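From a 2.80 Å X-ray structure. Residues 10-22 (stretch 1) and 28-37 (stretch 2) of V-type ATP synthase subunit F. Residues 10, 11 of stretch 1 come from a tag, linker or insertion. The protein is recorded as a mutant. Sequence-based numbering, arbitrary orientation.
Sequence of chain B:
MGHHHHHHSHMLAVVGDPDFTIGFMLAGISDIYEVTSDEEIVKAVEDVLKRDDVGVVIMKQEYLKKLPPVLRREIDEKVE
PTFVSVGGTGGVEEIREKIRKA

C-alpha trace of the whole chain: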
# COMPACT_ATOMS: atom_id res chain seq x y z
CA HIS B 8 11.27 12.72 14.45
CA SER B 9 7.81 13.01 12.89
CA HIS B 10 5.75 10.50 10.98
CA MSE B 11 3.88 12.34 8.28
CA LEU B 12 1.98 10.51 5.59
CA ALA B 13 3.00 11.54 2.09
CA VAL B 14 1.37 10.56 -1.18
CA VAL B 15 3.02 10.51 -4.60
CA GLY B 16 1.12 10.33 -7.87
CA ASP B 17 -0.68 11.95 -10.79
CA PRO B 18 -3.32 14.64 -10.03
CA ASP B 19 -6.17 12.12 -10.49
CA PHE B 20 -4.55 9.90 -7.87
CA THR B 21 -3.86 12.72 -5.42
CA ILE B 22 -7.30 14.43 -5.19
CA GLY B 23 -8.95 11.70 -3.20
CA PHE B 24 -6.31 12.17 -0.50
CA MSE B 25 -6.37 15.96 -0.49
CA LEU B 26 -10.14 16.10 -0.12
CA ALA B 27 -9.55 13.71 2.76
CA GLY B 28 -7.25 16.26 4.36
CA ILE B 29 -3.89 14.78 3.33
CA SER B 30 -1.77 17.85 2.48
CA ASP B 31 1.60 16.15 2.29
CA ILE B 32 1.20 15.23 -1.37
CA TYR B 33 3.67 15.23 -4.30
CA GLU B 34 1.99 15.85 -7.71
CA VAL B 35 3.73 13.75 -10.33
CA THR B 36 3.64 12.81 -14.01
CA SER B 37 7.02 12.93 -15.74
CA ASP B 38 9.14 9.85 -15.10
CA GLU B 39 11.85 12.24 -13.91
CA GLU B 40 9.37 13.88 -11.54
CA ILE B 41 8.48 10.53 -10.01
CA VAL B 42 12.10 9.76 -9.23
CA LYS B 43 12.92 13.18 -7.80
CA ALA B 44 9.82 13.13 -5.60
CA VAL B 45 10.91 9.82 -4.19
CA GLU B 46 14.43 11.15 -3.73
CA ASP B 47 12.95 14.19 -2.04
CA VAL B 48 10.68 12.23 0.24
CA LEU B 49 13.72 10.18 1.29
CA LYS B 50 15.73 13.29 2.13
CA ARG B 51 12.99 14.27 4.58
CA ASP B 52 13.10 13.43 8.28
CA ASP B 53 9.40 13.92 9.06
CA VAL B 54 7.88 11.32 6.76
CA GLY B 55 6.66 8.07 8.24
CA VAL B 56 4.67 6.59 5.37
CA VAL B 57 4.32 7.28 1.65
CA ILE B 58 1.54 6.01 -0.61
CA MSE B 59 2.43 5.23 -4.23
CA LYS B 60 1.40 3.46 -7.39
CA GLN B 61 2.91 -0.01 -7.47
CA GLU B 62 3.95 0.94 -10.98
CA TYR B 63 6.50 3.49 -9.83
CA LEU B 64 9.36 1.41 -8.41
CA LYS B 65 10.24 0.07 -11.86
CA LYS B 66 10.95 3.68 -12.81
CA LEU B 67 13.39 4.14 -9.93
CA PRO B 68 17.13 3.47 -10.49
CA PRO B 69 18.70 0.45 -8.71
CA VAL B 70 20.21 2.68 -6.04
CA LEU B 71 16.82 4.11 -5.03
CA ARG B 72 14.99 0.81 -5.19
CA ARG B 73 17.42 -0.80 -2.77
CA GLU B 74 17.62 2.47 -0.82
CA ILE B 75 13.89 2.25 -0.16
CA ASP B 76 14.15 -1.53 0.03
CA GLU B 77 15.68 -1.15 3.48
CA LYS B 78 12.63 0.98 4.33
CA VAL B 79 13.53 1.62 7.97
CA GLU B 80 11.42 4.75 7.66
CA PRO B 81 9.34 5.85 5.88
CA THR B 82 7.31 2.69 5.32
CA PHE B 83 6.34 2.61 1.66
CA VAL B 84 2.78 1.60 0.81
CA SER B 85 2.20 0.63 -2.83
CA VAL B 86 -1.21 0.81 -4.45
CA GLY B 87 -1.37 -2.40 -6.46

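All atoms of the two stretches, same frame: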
# COMPACT_ATOMS: atom_id res chain seq x y z
N HIS B 10 6.15 11.55 11.87
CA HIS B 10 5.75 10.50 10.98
C HIS B 10 4.58 10.87 10.09
O HIS B 10 3.50 10.30 10.18
CB HIS B 10 5.48 9.24 11.80
CG HIS B 10 6.69 8.76 12.54
ND1 HIS B 10 7.74 8.12 11.91
CD2 HIS B 10 7.04 8.88 13.84
CE1 HIS B 10 8.69 7.88 12.80
NE2 HIS B 10 8.30 8.33 13.97
N MSE B 11 4.84 11.83 9.23
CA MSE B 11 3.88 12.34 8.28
C MSE B 11 3.57 11.29 7.24
O MSE B 11 4.39 10.41 6.97
CB MSE B 11 4.44 13.56 7.55
CG MSE B 11 4.66 14.79 8.39
SE MSE B 11 2.98 15.45 9.05
CE MSE B 11 3.46 15.57 10.93
N LEU B 12 2.40 11.41 6.64
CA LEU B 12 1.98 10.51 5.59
C LEU B 12 2.08 11.32 4.29
O LEU B 12 1.50 12.39 4.17
CB LEU B 12 0.55 10.03 5.85
CG LEU B 12 -0.35 9.53 4.71
CD1 LEU B 12 0.42 8.67 3.73
CD2 LEU B 12 -1.49 8.75 5.33
N ALA B 13 2.85 10.83 3.34
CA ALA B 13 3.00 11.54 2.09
C ALA B 13 2.43 10.66 1.00
O ALA B 13 2.41 9.43 1.14
CB ALA B 13 4.47 11.84 1.81
N VAL B 14 1.93 11.29 -0.05
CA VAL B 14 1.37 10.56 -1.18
C VAL B 14 2.06 11.07 -2.42
O VAL B 14 2.36 12.27 -2.52
CB VAL B 14 -0.12 10.81 -1.32
CG1 VAL B 14 -0.70 9.91 -2.37
CG2 VAL B 14 -0.79 10.60 0.02
N VAL B 15 2.33 10.16 -3.36
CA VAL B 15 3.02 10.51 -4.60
C VAL B 15 2.26 9.95 -5.79
O VAL B 15 2.06 8.74 -5.88
CB VAL B 15 4.47 9.94 -4.64
CG1 VAL B 15 5.25 10.61 -5.74
CG2 VAL B 15 5.16 10.11 -3.29
N GLY B 16 1.84 10.81 -6.71
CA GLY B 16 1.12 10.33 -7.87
C GLY B 16 0.54 11.42 -8.74
O GLY B 16 0.63 12.60 -8.41
N ASP B 17 -0.07 11.01 -9.86
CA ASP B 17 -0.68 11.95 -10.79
C ASP B 17 -1.84 12.66 -10.11
O ASP B 17 -2.41 12.15 -9.15
CB ASP B 17 -1.19 11.22 -12.04
CG ASP B 17 -2.38 10.31 -11.74
OD1 ASP B 17 -2.20 9.31 -10.99
OD2 ASP B 17 -3.49 10.59 -12.25
N PRO B 18 -2.22 13.85 -10.61
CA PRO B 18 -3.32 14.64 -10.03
C PRO B 18 -4.63 13.88 -9.78
O PRO B 18 -5.35 14.18 -8.82
CB PRO B 18 -3.47 15.79 -11.04
CG PRO B 18 -3.01 15.15 -12.34
CD PRO B 18 -1.78 14.43 -11.89
N ASP B 19 -4.95 12.92 -10.64
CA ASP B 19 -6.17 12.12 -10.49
C ASP B 19 -6.05 11.21 -9.27
O ASP B 19 -7.04 10.90 -8.62
CB ASP B 19 -6.38 11.25 -11.73
CG ASP B 19 -7.53 11.72 -12.59
OD1 ASP B 19 -7.67 12.95 -12.77
OD2 ASP B 19 -8.30 10.86 -13.10
N PHE B 20 -4.83 10.78 -8.99
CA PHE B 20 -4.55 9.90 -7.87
C PHE B 20 -4.46 10.65 -6.56
O PHE B 20 -4.79 10.12 -5.51
CB PHE B 20 -3.23 9.16 -8.14
CG PHE B 20 -2.83 8.18 -7.07
CD1 PHE B 20 -2.20 8.60 -5.90
CD2 PHE B 20 -3.03 6.82 -7.24
CE1 PHE B 20 -1.78 7.70 -4.94
CE2 PHE B 20 -2.60 5.91 -6.28
CZ PHE B 20 -1.98 6.35 -5.13
N THR B 21 -4.02 11.91 -6.62
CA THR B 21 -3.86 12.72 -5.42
C THR B 21 -5.13 13.34 -4.80
O THR B 21 -5.26 13.41 -3.58
CB THR B 21 -2.83 13.81 -5.69
N ILE B 22 -6.06 13.78 -5.65
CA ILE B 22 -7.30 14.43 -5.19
C ILE B 22 -8.04 13.73 -4.09
O ILE B 22 -8.45 14.37 -3.13
CB ILE B 22 -8.32 14.65 -6.33
CG1 ILE B 22 -8.12 13.60 -7.43
CG2 ILE B 22 -8.25 16.09 -6.82
CD1 ILE B 22 -8.74 13.98 -8.76
N GLY B 28 -8.11 15.54 3.44
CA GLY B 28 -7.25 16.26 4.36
C GLY B 28 -5.79 15.89 4.39
O GLY B 28 -5.10 16.25 5.34
N ILE B 29 -5.30 15.18 3.38
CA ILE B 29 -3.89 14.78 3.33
C ILE B 29 -3.09 15.79 2.50
O ILE B 29 -3.00 15.66 1.27
CB ILE B 29 -3.74 13.37 2.73
CG1 ILE B 29 -4.61 12.38 3.53
CG2 ILE B 29 -2.28 12.97 2.70
CD1 ILE B 29 -4.66 10.96 2.96
N SER B 30 -2.50 16.78 3.16
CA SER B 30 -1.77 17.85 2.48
C SER B 30 -0.31 17.63 2.19
O SER B 30 0.36 18.52 1.68
CB SER B 30 -1.91 19.16 3.27
OG SER B 30 -1.48 18.99 4.61
N ASP B 31 0.19 16.45 2.52
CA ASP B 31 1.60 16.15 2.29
C ASP B 31 1.75 15.37 0.99
O ASP B 31 2.39 14.32 0.94
CB ASP B 31 2.15 15.36 3.48
CG ASP B 31 3.65 15.51 3.64
OD1 ASP B 31 4.15 15.20 4.74
OD2 ASP B 31 4.31 15.93 2.67
N ILE B 32 1.17 15.90 -0.08
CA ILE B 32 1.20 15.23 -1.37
C ILE B 32 2.18 15.79 -2.41
O ILE B 32 2.44 17.00 -2.45
CB ILE B 32 -0.26 15.15 -1.95
CG1 ILE B 32 -0.24 14.99 -3.47
CG2 ILE B 32 -1.07 16.34 -1.49
CD1 ILE B 32 -0.05 16.27 -4.25
N TYR B 33 2.73 14.89 -3.23
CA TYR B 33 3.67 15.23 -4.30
C TYR B 33 3.01 14.97 -5.66
O TYR B 33 2.86 13.81 -6.04
CB TYR B 33 4.92 14.35 -4.23
CG TYR B 33 5.91 14.67 -3.13
CD1 TYR B 33 7.02 15.49 -3.38
CD2 TYR B 33 5.76 14.13 -1.85
CE1 TYR B 33 7.95 15.76 -2.37
CE2 TYR B 33 6.69 14.39 -0.83
CZ TYR B 33 7.78 15.21 -1.10
OH TYR B 33 8.65 15.51 -0.09
N GLU B 34 2.61 16.02 -6.38
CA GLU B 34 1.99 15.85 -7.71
C GLU B 34 3.05 15.36 -8.68
O GLU B 34 4.13 15.95 -8.78
CB GLU B 34 1.42 17.17 -8.22
CG GLU B 34 0.33 17.77 -7.35
CD GLU B 34 -1.02 17.11 -7.58
OE1 GLU B 34 -1.08 15.86 -7.55
OE2 GLU B 34 -2.01 17.85 -7.77
N VAL B 35 2.75 14.30 -9.42
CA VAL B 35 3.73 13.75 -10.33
C VAL B 35 3.20 13.17 -11.64
O VAL B 35 2.11 12.60 -11.70
CB VAL B 35 4.55 12.67 -9.59
CG1 VAL B 35 4.95 11.56 -10.54
CG2 VAL B 35 5.78 13.32 -8.97
N THR B 36 4.00 13.31 -12.69
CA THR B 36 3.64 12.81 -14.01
C THR B 36 4.90 12.32 -14.73
O THR B 36 5.07 11.12 -14.98
CB THR B 36 3.01 13.93 -14.82
OG1 THR B 36 3.70 15.15 -14.54
CG2 THR B 36 1.54 14.09 -14.46
N SER B 37 5.78 13.25 -15.04
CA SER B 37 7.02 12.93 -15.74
C SER B 37 7.82 11.90 -14.98
O SER B 37 7.98 12.01 -13.77
CB SER B 37 7.85 14.19 -15.91
OG SER B 37 7.04 15.24 -16.41

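The two stretches pair as neighbouring parallel β-strands, with axes 13° apart and 4.6 Å at closest approach, and four backbone hydrogen bonds join them. In a parallel pair each residue that bonds sideways sends its N and its O to two different residues of the partner. In stretch 1 those residues are V14 and G16; in stretch 2 it is Y33, which bonds to both. V14 N donates to D31 O (3.2 Å) and V14 O accepts from Y33 N (2.7 Å); two residues on, G16 N donates to Y33 O (3.2 Å) and G16 O accepts from V35 N (2.9 Å). The amides and carbonyls of V14, G16 and Y33 are thus all satisfied across this seam. CA-H...O contacts support the ladder, among them A13 CA to D31 O (3.1 Å) and D17 CA to V35 O (3.0 Å). The ladder stops there: D17 N lies 3.3 Å from V35 O, but the angle is too poor for a hydrogen bond.

The contact buries 679 Å², both sides summed. A13, V14, V15, G16, T21 and V35 are buried, which suits small or β-branched residues with no charge. Side chains alternate between the two faces of the sheet. On one, V15 packs its CG1 against Y33 CB (4.0 Å) and V35 CG2 (4.2 Å), while A13 CB sits at the edge of the Y33 ring, 4.3 Å from CE2. The tyrosine adds a broad apolar ring while its OH finds a hydrogen bond elsewhere in the structure. On the other face V14 and I32 lie side by side (CB to CB, 4.4 Å), and V14 CG2 also meets I29 CG2 at 3.9 Å. G16 belongs to this face too; a CB there would come within 2.8 Å of F20 CD1, so glycine lets the phenylalanine ring lie close to the strand.

After G16 the chain turns into a helix. D17 occupies the N-cap: its OD2 accepts a weak capping bond from D19 N (3.2 Å), and its carbonyl O accepts from F20 N (2.8 Å) and T21 N (3.0 Å). P18 suits the first turn, where no amide hydrogen is needed. T21 CB lies 3.6 Å from I32 CG1 and 3.3 Å from E34 OE1; the threonine is modelled only to CB.

Neither carboxylate of stretch 2 hydrogen-bonds across the seam. D31 OD1 is 3.3 Å from CB of tag-derived selenomethionine M11, but both carboxylate oxygens are hydrogen-bonded elsewhere in the structure. E34 OE1 reaches P18 CA (3.6 Å), a carbon contact that satisfies no acceptor.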